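Local coordinates for protein beta-glucanase (Bacteroides thetaiotaomicron, PDB 6EUG) that probably cleaves beta-1,3-galactosidic bonds during arabinogalactan breakdown, this chain being the family 43 glycoside hydrolase part of a longer protein, at residues L235-A240 with G260-P265; M200-K203 with G209-S212; G121-W126 with G151-I156; N76-T81 with W86-I91; F268-T273 with G331-M336. All coordinates share one frame; numbering follows the deposited sequence. Where two conformers were deposited one is given.

In the fold
The five contacts sample a five-bladed beta-propeller, the fold of family 43. Contact 4, the outer hairpin of the first blade, is mostly hydrogen-bonded and partly buried, with K87 exposed at its rim. Contacts 3 and 5 involve strands that do not pair with each other and rely on aromatic rings and aliphatic carbons: buried contact 3 packs within the second blade, against the first; contact 5, nearer the surface, joins the fourth and fifth. Contact 1 is buried and nearest the chain centre, where the chain passes from third blade to fourth. Contact 2, also buried, ties a helix to the loop entering the third blade; its Q210 OE1 probably accepts from Q238 NE2 of contact 1.

Contact 1: L235-A240 with G260-P265; sequences LTLQIA and GHNEAP
G260 brings its backbone N within 3.1 Å of L235 O, but the angle is too poor for a hydrogen bond. The bond belongs to the next residue: H261 N donates to L235 O over 3.2 Å in a nearly straight line (167°), coming from well above the carbonyl plane. H261 also offers a ring face to the same leucine. L235 CG turns beside its own backbone N (chi1 -63°), and the branch beyond it carries CD2 over the imidazole, 4.1 Å from the centroid and nearer NE2 than the middle. The H261 side chain lies about 9 Å from the bound glucoimidazole.

This is the passage between blades of the five-bladed propeller. Strand 236-242 belongs to the third sheet and starts at a classic beta bulge, where L235 and T236 both face S231; the 260-265 chain has left that sheet's last strand and is heading into the fourth.

N262 follows, pointing its CB at L237 CD1, 3.8 Å away, with the two side chains crossing at about a right angle. Its amide is held from both ends: ND2 donates to a water at 2.9 Å, which also accepts from N262 N at 3.3 Å and reaches across to L235 O in a weak bond of 3.5 Å, while OD1 takes bonds from T278 and R290. E263 pairs by its backbone with S279. At A264 the chain changes direction, and A264 N bonds to the carboxylate of D214, a residue of the ligand pocket; P265 opens strand 265-270.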
# COMPACT_ATOMS: atom_id res chain seq x y z
N LEU A 235 -11.99 3.83 -7.04
CA LEU A 235 -12.51 5.20 -6.90
C LEU A 235 -12.43 5.79 -5.47
O LEU A 235 -12.46 7.00 -5.32
CB LEU A 235 -13.95 5.29 -7.42
CG LEU A 235 -14.15 5.00 -8.92
CD1 LEU A 235 -15.57 4.59 -9.28
CD2 LEU A 235 -13.72 6.18 -9.75
N THR A 236 -12.40 4.94 -4.46
CA THR A 236 -12.63 5.38 -3.06
C THR A 236 -11.66 4.65 -2.16
O THR A 236 -11.45 3.42 -2.34
CB THR A 236 -14.09 5.00 -2.66
OG1 THR A 236 -15.02 5.59 -3.60
CG2 THR A 236 -14.42 5.48 -1.24
N LEU A 237 -11.05 5.35 -1.18
CA LEU A 237 -10.20 4.68 -0.18
C LEU A 237 -11.06 4.11 0.96
O LEU A 237 -12.04 4.73 1.36
CB LEU A 237 -9.19 5.61 0.46
CG LEU A 237 -7.99 6.04 -0.35
CD1 LEU A 237 -7.31 7.17 0.38
CD2 LEU A 237 -7.03 4.85 -0.55
N GLN A 238 -10.69 2.92 1.46
CA GLN A 238 -11.30 2.36 2.68
C GLN A 238 -10.23 2.03 3.73
O GLN A 238 -9.08 1.71 3.36
CB GLN A 238 -12.22 1.16 2.36
CG GLN A 238 -13.46 1.54 1.55
CD GLN A 238 -14.35 0.36 1.18
OE1 GLN A 238 -14.11 -0.78 1.63
NE2 GLN A 238 -15.38 0.60 0.33
N ILE A 239 -10.60 2.18 5.02
CA ILE A 239 -9.73 1.89 6.17
C ILE A 239 -10.49 0.91 7.05
O ILE A 239 -11.56 1.27 7.54
CB ILE A 239 -9.38 3.15 6.99
CG1 ILE A 239 -8.78 4.22 6.07
CG2 ILE A 239 -8.46 2.80 8.15
CD1 ILE A 239 -8.34 5.51 6.77
N ALA A 240 -9.92 -0.29 7.22
CA ALA A 240 -10.58 -1.43 7.92
C ALA A 240 -9.74 -1.93 9.10
O ALA A 240 -8.56 -2.28 8.95
CB ALA A 240 -10.83 -2.57 6.95
N GLY A 260 -12.43 10.13 -5.59
CA GLY A 260 -11.13 10.82 -5.66
C GLY A 260 -9.97 10.11 -6.36
O GLY A 260 -8.93 10.75 -6.66
N HIS A 261 -10.11 8.80 -6.60
CA HIS A 261 -9.10 8.01 -7.33
C HIS A 261 -7.70 8.08 -6.65
O HIS A 261 -6.67 8.17 -7.32
CB HIS A 261 -9.00 8.52 -8.80
CG HIS A 261 -9.48 7.56 -9.83
ND1 HIS A 261 -9.84 7.97 -11.10
CD2 HIS A 261 -9.61 6.21 -9.81
CE1 HIS A 261 -10.20 6.91 -11.81
NE2 HIS A 261 -10.05 5.83 -11.05
N ASN A 262 -7.67 8.05 -5.32
CA ASN A 262 -6.42 7.95 -4.57
C ASN A 262 -5.90 6.50 -4.57
O ASN A 262 -6.67 5.56 -4.35
CB ASN A 262 -6.63 8.42 -3.12
CG ASN A 262 -6.86 9.92 -3.02
OD1 ASN A 262 -5.88 10.74 -3.10
ND2 ASN A 262 -8.13 10.31 -2.85
N GLU A 263 -4.58 6.39 -4.73
CA GLU A 263 -3.89 5.11 -4.94
C GLU A 263 -2.57 5.06 -4.16
O GLU A 263 -2.21 6.03 -3.50
CB GLU A 263 -3.63 4.90 -6.45
CG GLU A 263 -4.80 5.22 -7.37
CD GLU A 263 -6.12 4.48 -7.09
OE1 GLU A 263 -6.13 3.33 -6.61
OE2 GLU A 263 -7.18 5.06 -7.39
N ALA A 264 -1.88 3.92 -4.17
CA ALA A 264 -0.53 3.85 -3.60
C ALA A 264 -0.38 4.49 -2.20
O ALA A 264 0.55 5.28 -1.98
CB ALA A 264 0.47 4.44 -4.57
N PRO A 265 -1.26 4.13 -1.26
CA PRO A 265 -1.22 4.82 0.06
C PRO A 265 0.03 4.53 0.90
O PRO A 265 0.50 3.36 0.95
CB PRO A 265 -2.47 4.28 0.76
CG PRO A 265 -2.65 2.94 0.16
CD PRO A 265 -2.37 3.16 -1.30
O HOH W 1 -10.07 8.14 -3.05

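Contact 2: M200-K203 with G209-S212; sequences MFVK and GQMS
The flat carboxamide of Q210 meets the helix at V202 in two ways, within its plane and from one side of it. In the plane, NE2 donates to V202 O across 3.2 Å; the oxygen lies just 5° out of the amide plane, and the N-H...O angle is 163°. The match is mutual, since the nitrogen also sits in the plane of the V202 carbonyl and lies on a lone pair of V202 O. Both valine methyls stand on the same side of the amide plane, displaced past OE1 and NE2: CG1 is 3.8 Å from NE2, and CG2 is 4.1 Å from OE1. OE1 also rests 3.7 Å from V202 CA.

Q210 gets there by bending. With chi2 at -61° the chain folds instead of running straight out, and this swings the amide toward helix 200-205.

The helix and the 209-212 loop lead into strand 215-219, the first strand of the third propeller sheet. V202 and Q210 both pack on Y253 of that sheet's outermost strand 252-256, and the Q210 backbone bonds to V161.

Q210 OE1 in turn accepts from Q238 NE2, which sits in the same sheet. Each polar atom of the buried amide thus has a hydrogen-bond partner, and turning it over would set N-H against N-H on one side and oxygen against oxygen on the other.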
# COMPACT_ATOMS: atom_id res chain seq x y z
N MET A 200 -23.02 3.80 -4.36
CA MET A 200 -23.54 2.85 -5.33
C MET A 200 -22.68 1.60 -5.44
O MET A 200 -23.20 0.50 -5.48
CB MET A 200 -23.69 3.54 -6.69
CG MET A 200 -24.17 2.62 -7.82
SD MET A 200 -24.66 3.46 -9.35
CE MET A 200 -23.10 4.10 -9.92
N PHE A 201 -21.36 1.77 -5.52
CA PHE A 201 -20.48 0.57 -5.64
C PHE A 201 -20.27 -0.16 -4.31
O PHE A 201 -19.92 -1.38 -4.31
CB PHE A 201 -19.12 0.92 -6.33
CG PHE A 201 -19.21 1.13 -7.85
CD1 PHE A 201 -20.38 0.93 -8.60
CD2 PHE A 201 -18.08 1.54 -8.54
CE1 PHE A 201 -20.39 1.13 -9.99
CE2 PHE A 201 -18.08 1.74 -9.92
CZ PHE A 201 -19.23 1.54 -10.64
N VAL A 202 -20.44 0.53 -3.19
CA VAL A 202 -20.48 -0.17 -1.91
C VAL A 202 -21.66 -1.18 -1.88
O VAL A 202 -21.47 -2.37 -1.54
CB VAL A 202 -20.61 0.80 -0.70
CG1 VAL A 202 -20.71 0.04 0.61
CG2 VAL A 202 -19.42 1.78 -0.64
N LYS A 203 -22.85 -0.71 -2.26
CA LYS A 203 -24.05 -1.58 -2.31
C LYS A 203 -23.87 -2.73 -3.33
O LYS A 203 -24.21 -3.88 -3.03
CB LYS A 203 -25.31 -0.73 -2.62
N GLY A 209 -18.16 -8.69 -0.62
CA GLY A 209 -17.04 -7.91 -0.06
C GLY A 209 -16.49 -6.78 -0.93
O GLY A 209 -16.56 -6.80 -2.16
N GLN A 210 -15.89 -5.82 -0.26
CA GLN A 210 -15.35 -4.62 -0.90
C GLN A 210 -14.03 -4.94 -1.62
O GLN A 210 -13.23 -5.78 -1.14
CB GLN A 210 -15.14 -3.51 0.14
CG GLN A 210 -16.43 -3.11 0.86
CD GLN A 210 -17.48 -2.57 -0.08
OE1 GLN A 210 -17.21 -1.62 -0.83
NE2 GLN A 210 -18.71 -3.17 -0.06
N MET A 211 -13.83 -4.29 -2.77
CA MET A 211 -12.65 -4.50 -3.59
C MET A 211 -11.42 -3.95 -2.91
O MET A 211 -11.50 -2.98 -2.19
CB MET A 211 -12.81 -3.84 -4.97
CG MET A 211 -13.94 -4.43 -5.83
SD MET A 211 -14.28 -3.49 -7.33
CE MET A 211 -12.78 -3.77 -8.28
N SER A 212 -10.28 -4.63 -3.11
CA SER A 212 -8.98 -4.17 -2.57
C SER A 212 -7.91 -4.34 -3.61
O SER A 212 -7.66 -5.47 -4.03
CB SER A 212 -8.61 -5.01 -1.30
OG SER A 212 -7.42 -4.54 -0.67

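Contact 3: G121-W126 with G151-I156; sequences GKFVMW and GPYRFI
Y153 lays its ring under the end of M125 and its hydroxyl end against F123. The methionine methyl covers the face: CE stands 4.0 Å from the ring centroid, only 6° off the normal, so it sits over the middle of the ring. SD is farther, 5.0 Å from the centroid and still above the face, which makes this a Met-aromatic contact with the methyl leading. The chain of M125 runs extended through chi1 and chi2, then bends at chi3 (-77°), and that last turn brings CE back over the tyrosine. Its CB touches as well, 3.9 Å from Y153 CD2. Farther along the ring, Y153 OH lies 3.5 Å from F123 CB, and Y153 CE2 is 3.7 Å from F123 O.

One shell out, the hydroxyl of Y153 is tied to P149 O, which holds the ring end in place beside F123. The F123 ring itself turns away to meet H53 edge-to-face and to touch Y116. Y153 bonds by its backbone to A92 and packs on L93 and V114, the same two residues that M125 leans on. A cis peptide bond before P152 shapes the approach to Y153.

The two segments do not pair as strands: 140-146 runs between 122-130 and 154-159 in the second sheet, and the Y153 side chain, packed on S146, reaches M125 and F123 from the far side of that strand. With A92 and L93 coming from the first sheet, the cluster is typical of the apolar packing between successive blades of a beta-propeller.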
# COMPACT_ATOMS: atom_id res chain seq x y z
N GLY A 121 3.44 -12.96 18.74
CA GLY A 121 4.84 -13.09 18.35
C GLY A 121 5.04 -13.50 16.89
O GLY A 121 6.12 -13.98 16.53
N LYS A 122 4.01 -13.35 16.05
CA LYS A 122 4.13 -13.73 14.62
C LYS A 122 4.34 -12.53 13.69
O LYS A 122 3.88 -11.41 14.00
CB LYS A 122 2.85 -14.43 14.16
CG LYS A 122 2.39 -15.60 15.01
CD LYS A 122 3.41 -16.73 15.00
CE LYS A 122 2.82 -18.00 15.61
NZ LYS A 122 3.89 -18.99 15.89
N PHE A 123 4.95 -12.78 12.53
CA PHE A 123 5.02 -11.80 11.44
C PHE A 123 3.90 -12.04 10.43
O PHE A 123 3.73 -13.15 9.94
CB PHE A 123 6.38 -11.86 10.75
CG PHE A 123 7.52 -11.52 11.67
CD1 PHE A 123 8.08 -12.50 12.49
CD2 PHE A 123 8.00 -10.22 11.74
CE1 PHE A 123 9.12 -12.18 13.37
CE2 PHE A 123 9.04 -9.90 12.61
CZ PHE A 123 9.60 -10.88 13.41
N VAL A 124 3.14 -10.98 10.13
CA VAL A 124 1.97 -11.09 9.29
C VAL A 124 2.16 -10.22 8.03
O VAL A 124 2.36 -8.99 8.13
CB VAL A 124 0.71 -10.63 10.06
CG1 VAL A 124 -0.53 -10.80 9.19
CG2 VAL A 124 0.59 -11.41 11.39
N MET A 125 2.10 -10.87 6.86
CA MET A 125 2.17 -10.23 5.52
C MET A 125 0.78 -10.11 4.89
O MET A 125 0.04 -11.10 4.82
CB MET A 125 3.07 -11.03 4.58
CG MET A 125 3.41 -10.34 3.27
SD MET A 125 4.33 -11.40 2.12
CE MET A 125 5.99 -11.34 2.84
N TRP A 126 0.44 -8.90 4.43
CA TRP A 126 -0.73 -8.69 3.59
C TRP A 126 -0.23 -8.20 2.24
O TRP A 126 0.81 -7.52 2.15
CB TRP A 126 -1.71 -7.65 4.21
CG TRP A 126 -2.54 -8.20 5.38
CD1 TRP A 126 -2.16 -8.27 6.68
CD2 TRP A 126 -3.88 -8.71 5.33
NE1 TRP A 126 -3.17 -8.79 7.45
CE2 TRP A 126 -4.25 -9.03 6.66
CE3 TRP A 126 -4.82 -8.90 4.31
CZ2 TRP A 126 -5.50 -9.59 6.98
CZ3 TRP A 126 -6.06 -9.43 4.63
CH2 TRP A 126 -6.39 -9.77 5.96
N GLY A 151 11.17 -15.18 6.55
CA GLY A 151 10.37 -16.28 5.99
C GLY A 151 11.13 -17.62 5.96
O GLY A 151 12.27 -17.71 6.43
N PRO A 152 10.53 -18.66 5.38
CA PRO A 152 9.33 -18.56 4.54
C PRO A 152 8.00 -18.28 5.26
O PRO A 152 7.79 -18.72 6.40
CB PRO A 152 9.30 -19.91 3.82
CG PRO A 152 9.97 -20.86 4.77
CD PRO A 152 11.09 -20.03 5.38
N TYR A 153 7.14 -17.52 4.58
CA TYR A 153 5.76 -17.29 4.97
C TYR A 153 4.83 -18.38 4.43
O TYR A 153 5.00 -18.89 3.30
CB TYR A 153 5.28 -15.88 4.48
CG TYR A 153 5.92 -14.72 5.25
CD1 TYR A 153 7.30 -14.43 5.12
CD2 TYR A 153 5.17 -13.95 6.15
CE1 TYR A 153 7.91 -13.42 5.88
CE2 TYR A 153 5.77 -12.91 6.90
CZ TYR A 153 7.12 -12.63 6.76
OH TYR A 153 7.72 -11.62 7.54
N ARG A 154 3.81 -18.70 5.25
CA ARG A 154 2.74 -19.65 4.91
C ARG A 154 1.44 -18.89 4.53
O ARG A 154 0.86 -18.19 5.37
CB ARG A 154 2.49 -20.61 6.08
CG ARG A 154 1.23 -21.49 5.95
CD ARG A 154 1.10 -22.51 7.09
NE ARG A 154 1.06 -21.94 8.45
CZ ARG A 154 -0.01 -21.43 9.09
NH1 ARG A 154 -1.21 -21.35 8.52
NH2 ARG A 154 0.14 -20.97 10.33
N PHE A 155 0.97 -19.09 3.29
CA PHE A 155 -0.31 -18.51 2.81
C PHE A 155 -1.46 -19.05 3.66
O PHE A 155 -1.51 -20.26 3.97
CB PHE A 155 -0.56 -18.87 1.31
CG PHE A 155 -1.93 -18.50 0.80
CD1 PHE A 155 -2.18 -17.21 0.34
CD2 PHE A 155 -2.98 -19.41 0.78
CE1 PHE A 155 -3.43 -16.83 -0.12
CE2 PHE A 155 -4.25 -19.04 0.34
CZ PHE A 155 -4.48 -17.75 -0.12
N ILE A 156 -2.36 -18.15 4.05
CA ILE A 156 -3.57 -18.52 4.79
C ILE A 156 -4.82 -18.45 3.92
O ILE A 156 -5.51 -19.43 3.77
CB ILE A 156 -3.77 -17.69 6.07
CG1 ILE A 156 -2.58 -17.84 7.00
CG2 ILE A 156 -5.06 -18.11 6.78
CD1 ILE A 156 -2.58 -16.87 8.17

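Contact 4: N76-T81 with W86-I91; sequences NCYSST and WKSEGI
S79 turns OG between its backbone N and carbonyl carbon (chi1 66°), and E89 bends at chi2 (-82°); together these torsions bring OG to E89 OE2 at 2.6 Å. The serine donates, using the carboxylate lone pair directed away from the other oxygen. The frame is the beta hairpin of strands 74-80 and 87-94, the outer pair of the first propeller sheet, antiparallel with axes at 149°.

S79 and K87 form a hydrogen-bonded pair, S79 N to K87 O and K87 N to S79 O both 2.9 Å. Y78 and S88 make the following non-hydrogen-bonded pair. The next such pair is N76 with I91, two residues on in one strand but three in the other, so the second strand carries one extra residue. In between, E89 N donates to C77 O, and the bond from C77 N to G90 O is bent.

At the turn end, the six-membered ring of W86 lies under S80 CB, 3.6 Å from the centroid and over the face. S80 OG turns to N85 O instead. W86 also meets W59 edge-to-face, and its CE3 packs 3.8 Å from Y78 CB.

N76 ND2 bonds to N44 O, while its OD1 turns to a water that links the two strands there. That water donates to N76 OD1 and C77 O, each at 2.8 Å, and accepts from S88 OG at 2.7 Å and from G90 N.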
# COMPACT_ATOMS: atom_id res chain seq x y z
N ASN A 76 9.99 -10.78 -2.55
CA ASN A 76 11.44 -10.84 -2.24
C ASN A 76 11.72 -10.14 -0.91
O ASN A 76 10.93 -9.27 -0.50
CB ASN A 76 12.21 -10.14 -3.39
CG ASN A 76 13.53 -10.80 -3.76
OD1 ASN A 76 13.91 -11.86 -3.25
ND2 ASN A 76 14.23 -10.19 -4.72
N CYS A 77 12.83 -10.49 -0.25
CA CYS A 77 13.27 -9.86 1.01
C CYS A 77 14.79 -9.57 1.04
O CYS A 77 15.60 -10.45 0.66
CB CYS A 77 12.94 -10.77 2.18
SG CYS A 77 13.44 -10.28 3.84
N TYR A 78 15.14 -8.39 1.55
CA TYR A 78 16.54 -7.96 1.82
C TYR A 78 16.67 -7.52 3.27
O TYR A 78 15.70 -6.99 3.85
CB TYR A 78 16.95 -6.82 0.87
CG TYR A 78 16.95 -7.22 -0.61
CD1 TYR A 78 15.77 -7.26 -1.35
CD2 TYR A 78 18.11 -7.63 -1.25
CE1 TYR A 78 15.76 -7.63 -2.70
CE2 TYR A 78 18.11 -8.03 -2.60
CZ TYR A 78 16.93 -8.04 -3.32
OH TYR A 78 16.87 -8.42 -4.68
N SER A 79 17.88 -7.65 3.85
CA SER A 79 18.11 -7.23 5.26
C SER A 79 19.33 -6.30 5.37
O SER A 79 20.18 -6.32 4.49
CB SER A 79 18.29 -8.43 6.19
OG SER A 79 19.47 -9.16 5.89
N SER A 80 19.35 -5.46 6.42
CA SER A 80 20.44 -4.49 6.65
C SER A 80 20.52 -4.06 8.11
O SER A 80 19.50 -3.90 8.74
CB SER A 80 20.21 -3.23 5.83
OG SER A 80 21.34 -2.36 5.87
N THR A 81 21.72 -3.80 8.62
CA THR A 81 21.85 -3.17 9.94
C THR A 81 21.92 -1.63 9.81
O THR A 81 21.74 -0.93 10.82
CB THR A 81 23.11 -3.65 10.66
OG1 THR A 81 24.24 -3.39 9.83
CG2 THR A 81 23.04 -5.15 10.94
N TRP A 86 22.60 -3.96 1.71
CA TRP A 86 21.44 -4.87 1.73
C TRP A 86 21.86 -6.30 1.31
O TRP A 86 22.38 -6.51 0.20
CB TRP A 86 20.36 -4.33 0.79
CG TRP A 86 19.72 -3.07 1.31
CD1 TRP A 86 20.02 -1.81 0.93
CD2 TRP A 86 18.72 -2.97 2.32
NE1 TRP A 86 19.26 -0.91 1.64
CE2 TRP A 86 18.45 -1.59 2.50
CE3 TRP A 86 18.00 -3.91 3.08
CZ2 TRP A 86 17.52 -1.12 3.46
CZ3 TRP A 86 17.07 -3.46 4.01
CH2 TRP A 86 16.84 -2.08 4.20
N LYS A 87 21.64 -7.26 2.21
CA LYS A 87 21.87 -8.69 1.96
C LYS A 87 20.57 -9.37 1.42
O LYS A 87 19.50 -9.25 2.02
CB LYS A 87 22.22 -9.37 3.29
CG LYS A 87 22.50 -10.87 3.19
CD LYS A 87 22.58 -11.49 4.58
CE LYS A 87 23.14 -12.90 4.50
NZ LYS A 87 23.24 -13.52 5.85
N SER A 88 20.69 -10.09 0.30
CA SER A 88 19.59 -10.89 -0.21
C SER A 88 19.22 -12.04 0.74
O SER A 88 20.06 -12.91 1.04
CB SER A 88 19.90 -11.42 -1.62
OG SER A 88 18.89 -12.32 -2.07
N GLU A 89 17.96 -12.06 1.18
CA GLU A 89 17.45 -13.15 2.04
C GLU A 89 16.59 -14.15 1.26
O GLU A 89 16.11 -15.13 1.85
CB GLU A 89 16.63 -12.58 3.21
CG GLU A 89 17.39 -11.67 4.17
CD GLU A 89 18.21 -12.40 5.21
OE1 GLU A 89 18.07 -13.63 5.31
OE2 GLU A 89 19.01 -11.75 5.93
N GLY A 90 16.40 -13.93 -0.04
CA GLY A 90 15.58 -14.82 -0.86
C GLY A 90 14.12 -14.45 -0.86
O GLY A 90 13.71 -13.42 -0.28
N ILE A 91 13.34 -15.30 -1.53
CA ILE A 91 11.90 -15.12 -1.68
C ILE A 91 11.20 -15.52 -0.39
O ILE A 91 11.28 -16.68 0.03
CB ILE A 91 11.36 -15.97 -2.86
CG1 ILE A 91 11.95 -15.45 -4.19
CG2 ILE A 91 9.83 -15.98 -2.87
CD1 ILE A 91 11.42 -14.10 -4.67
O HOH W 2 16.32 -11.44 -1.83

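Contact 5: F268-T273 with G331-M336; sequences FKKEGT and GQFFFM
F268 and F333 meet across strands 268-270 and 332-336, which run nearly antiparallel (153°) but with axes 9.4 Å apart, too far for backbone pairing. Side chains bridge the gap. F268 CD2 stands over one face of the F333 ring, offset toward its rim, with 3.5 Å to F333 CD2. The centroids are 4.6 Å apart and the rings are inclined to each other by 38°. F268 CG sits between its backbone N and carbonyl carbon (chi1 72°), and this turn sends the ring across to F333.

The far end of F333 touches the next residues along: CZ lies 3.6 Å from K269 O. K270 stays extended through CE and passes the ring obliquely, CD lying 3.8 Å from F333 CE1; only chi4 bends, carrying NZ to a salt bridge with E271 OE1 at 3.5 Å, whose hydrogen bond is weak, and a cation-pi contact with F357. Just beyond, a type I' turn from K270 to T273 closes the hairpin into strand 273-279. On the other side, G331 and Q332 both face L327 in a G1 beta bulge at the start of their strand.

Around the pair, F268 packs on I324, P363 and F357 and meets the ring of W275, and F333 packs on P326 and F357. Strand 265-270 belongs to the fourth sheet and 332-339 to the fifth, so this is an aromatic seam between adjacent blades of the five-bladed propeller.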
# COMPACT_ATOMS: atom_id res chain seq x y z
N PHE A 268 1.82 7.53 8.15
CA PHE A 268 2.51 7.63 9.43
C PHE A 268 1.72 8.46 10.44
O PHE A 268 0.73 9.13 10.08
CB PHE A 268 3.96 8.17 9.30
CG PHE A 268 4.08 9.64 8.96
CD1 PHE A 268 3.90 10.09 7.66
CD2 PHE A 268 4.50 10.57 9.93
CE1 PHE A 268 4.05 11.42 7.32
CE2 PHE A 268 4.64 11.93 9.60
CZ PHE A 268 4.41 12.35 8.28
N LYS A 269 2.15 8.40 11.71
CA LYS A 269 1.55 9.16 12.79
C LYS A 269 2.65 9.90 13.52
O LYS A 269 3.70 9.30 13.82
CB LYS A 269 0.76 8.25 13.75
CG LYS A 269 0.09 8.98 14.92
CD LYS A 269 -0.64 8.00 15.84
CE LYS A 269 -1.52 8.76 16.83
NZ LYS A 269 -2.30 7.91 17.76
N LYS A 270 2.42 11.20 13.79
CA LYS A 270 3.38 12.06 14.50
C LYS A 270 2.67 12.97 15.49
O LYS A 270 1.83 13.79 15.09
CB LYS A 270 4.21 12.90 13.49
CG LYS A 270 5.25 13.84 14.14
CD LYS A 270 6.09 14.52 13.05
CE LYS A 270 7.17 15.45 13.60
NZ LYS A 270 6.59 16.78 13.93
N GLU A 271 3.04 12.88 16.77
CA GLU A 271 2.49 13.75 17.82
C GLU A 271 0.96 13.82 17.80
O GLU A 271 0.36 14.90 17.83
CB GLU A 271 3.13 15.15 17.71
CG GLU A 271 4.63 15.08 17.94
CD GLU A 271 5.34 16.40 17.81
OE1 GLU A 271 4.96 17.25 16.99
OE2 GLU A 271 6.31 16.58 18.55
N GLY A 272 0.32 12.65 17.68
CA GLY A 272 -1.14 12.55 17.65
C GLY A 272 -1.88 12.60 16.33
O GLY A 272 -3.08 12.24 16.28
N THR A 273 -1.19 13.06 15.28
CA THR A 273 -1.82 13.35 13.99
C THR A 273 -1.40 12.31 12.95
O THR A 273 -0.21 11.93 12.86
CB THR A 273 -1.42 14.75 13.49
OG1 THR A 273 -1.86 15.72 14.44
CG2 THR A 273 -2.02 15.03 12.12
N GLY A 331 12.99 10.45 16.19
CA GLY A 331 11.80 11.19 15.80
C GLY A 331 11.74 11.64 14.35
O GLY A 331 11.15 12.67 14.02
N GLN A 332 12.29 10.81 13.47
CA GLN A 332 12.36 11.11 12.04
C GLN A 332 11.50 10.15 11.21
O GLN A 332 11.11 9.07 11.71
CB GLN A 332 13.81 11.08 11.57
CG GLN A 332 14.69 12.22 12.10
CD GLN A 332 16.18 12.06 11.79
OE1 GLN A 332 16.59 11.11 11.13
NE2 GLN A 332 17.01 12.99 12.29
N PHE A 333 11.27 10.55 9.95
CA PHE A 333 10.46 9.79 8.98
C PHE A 333 11.05 9.94 7.60
O PHE A 333 11.59 11.04 7.27
CB PHE A 333 8.98 10.29 8.98
CG PHE A 333 8.32 10.20 10.31
CD1 PHE A 333 8.39 11.26 11.23
CD2 PHE A 333 7.59 9.06 10.66
CE1 PHE A 333 7.79 11.15 12.48
CE2 PHE A 333 6.98 8.97 11.92
CZ PHE A 333 7.08 10.03 12.81
N PHE A 334 11.00 8.87 6.79
CA PHE A 334 11.51 8.87 5.40
C PHE A 334 10.49 8.35 4.41
O PHE A 334 9.82 7.36 4.68
CB PHE A 334 12.84 8.07 5.31
CG PHE A 334 13.87 8.60 6.26
CD1 PHE A 334 13.79 8.29 7.63
CD2 PHE A 334 14.81 9.54 5.84
CE1 PHE A 334 14.66 8.88 8.55
CE2 PHE A 334 15.70 10.11 6.76
CZ PHE A 334 15.62 9.79 8.12
N PHE A 335 10.38 9.07 3.28
CA PHE A 335 9.45 8.79 2.19
C PHE A 335 10.11 7.83 1.21
O PHE A 335 11.24 8.11 0.76
CB PHE A 335 9.07 10.11 1.50
CG PHE A 335 8.20 9.96 0.27
CD1 PHE A 335 6.86 9.58 0.38
CD2 PHE A 335 8.70 10.28 -1.00
CE1 PHE A 335 6.04 9.48 -0.73
CE2 PHE A 335 7.88 10.22 -2.12
CZ PHE A 335 6.55 9.81 -1.99
N MET A 336 9.45 6.71 0.93
CA MET A 336 9.89 5.71 -0.06
C MET A 336 8.91 5.69 -1.23
O MET A 336 7.68 5.62 -1.03
CB MET A 336 9.98 4.31 0.57
CG MET A 336 11.00 4.15 1.68
SD MET A 336 10.91 2.58 2.54
CE MET A 336 10.96 1.41 1.18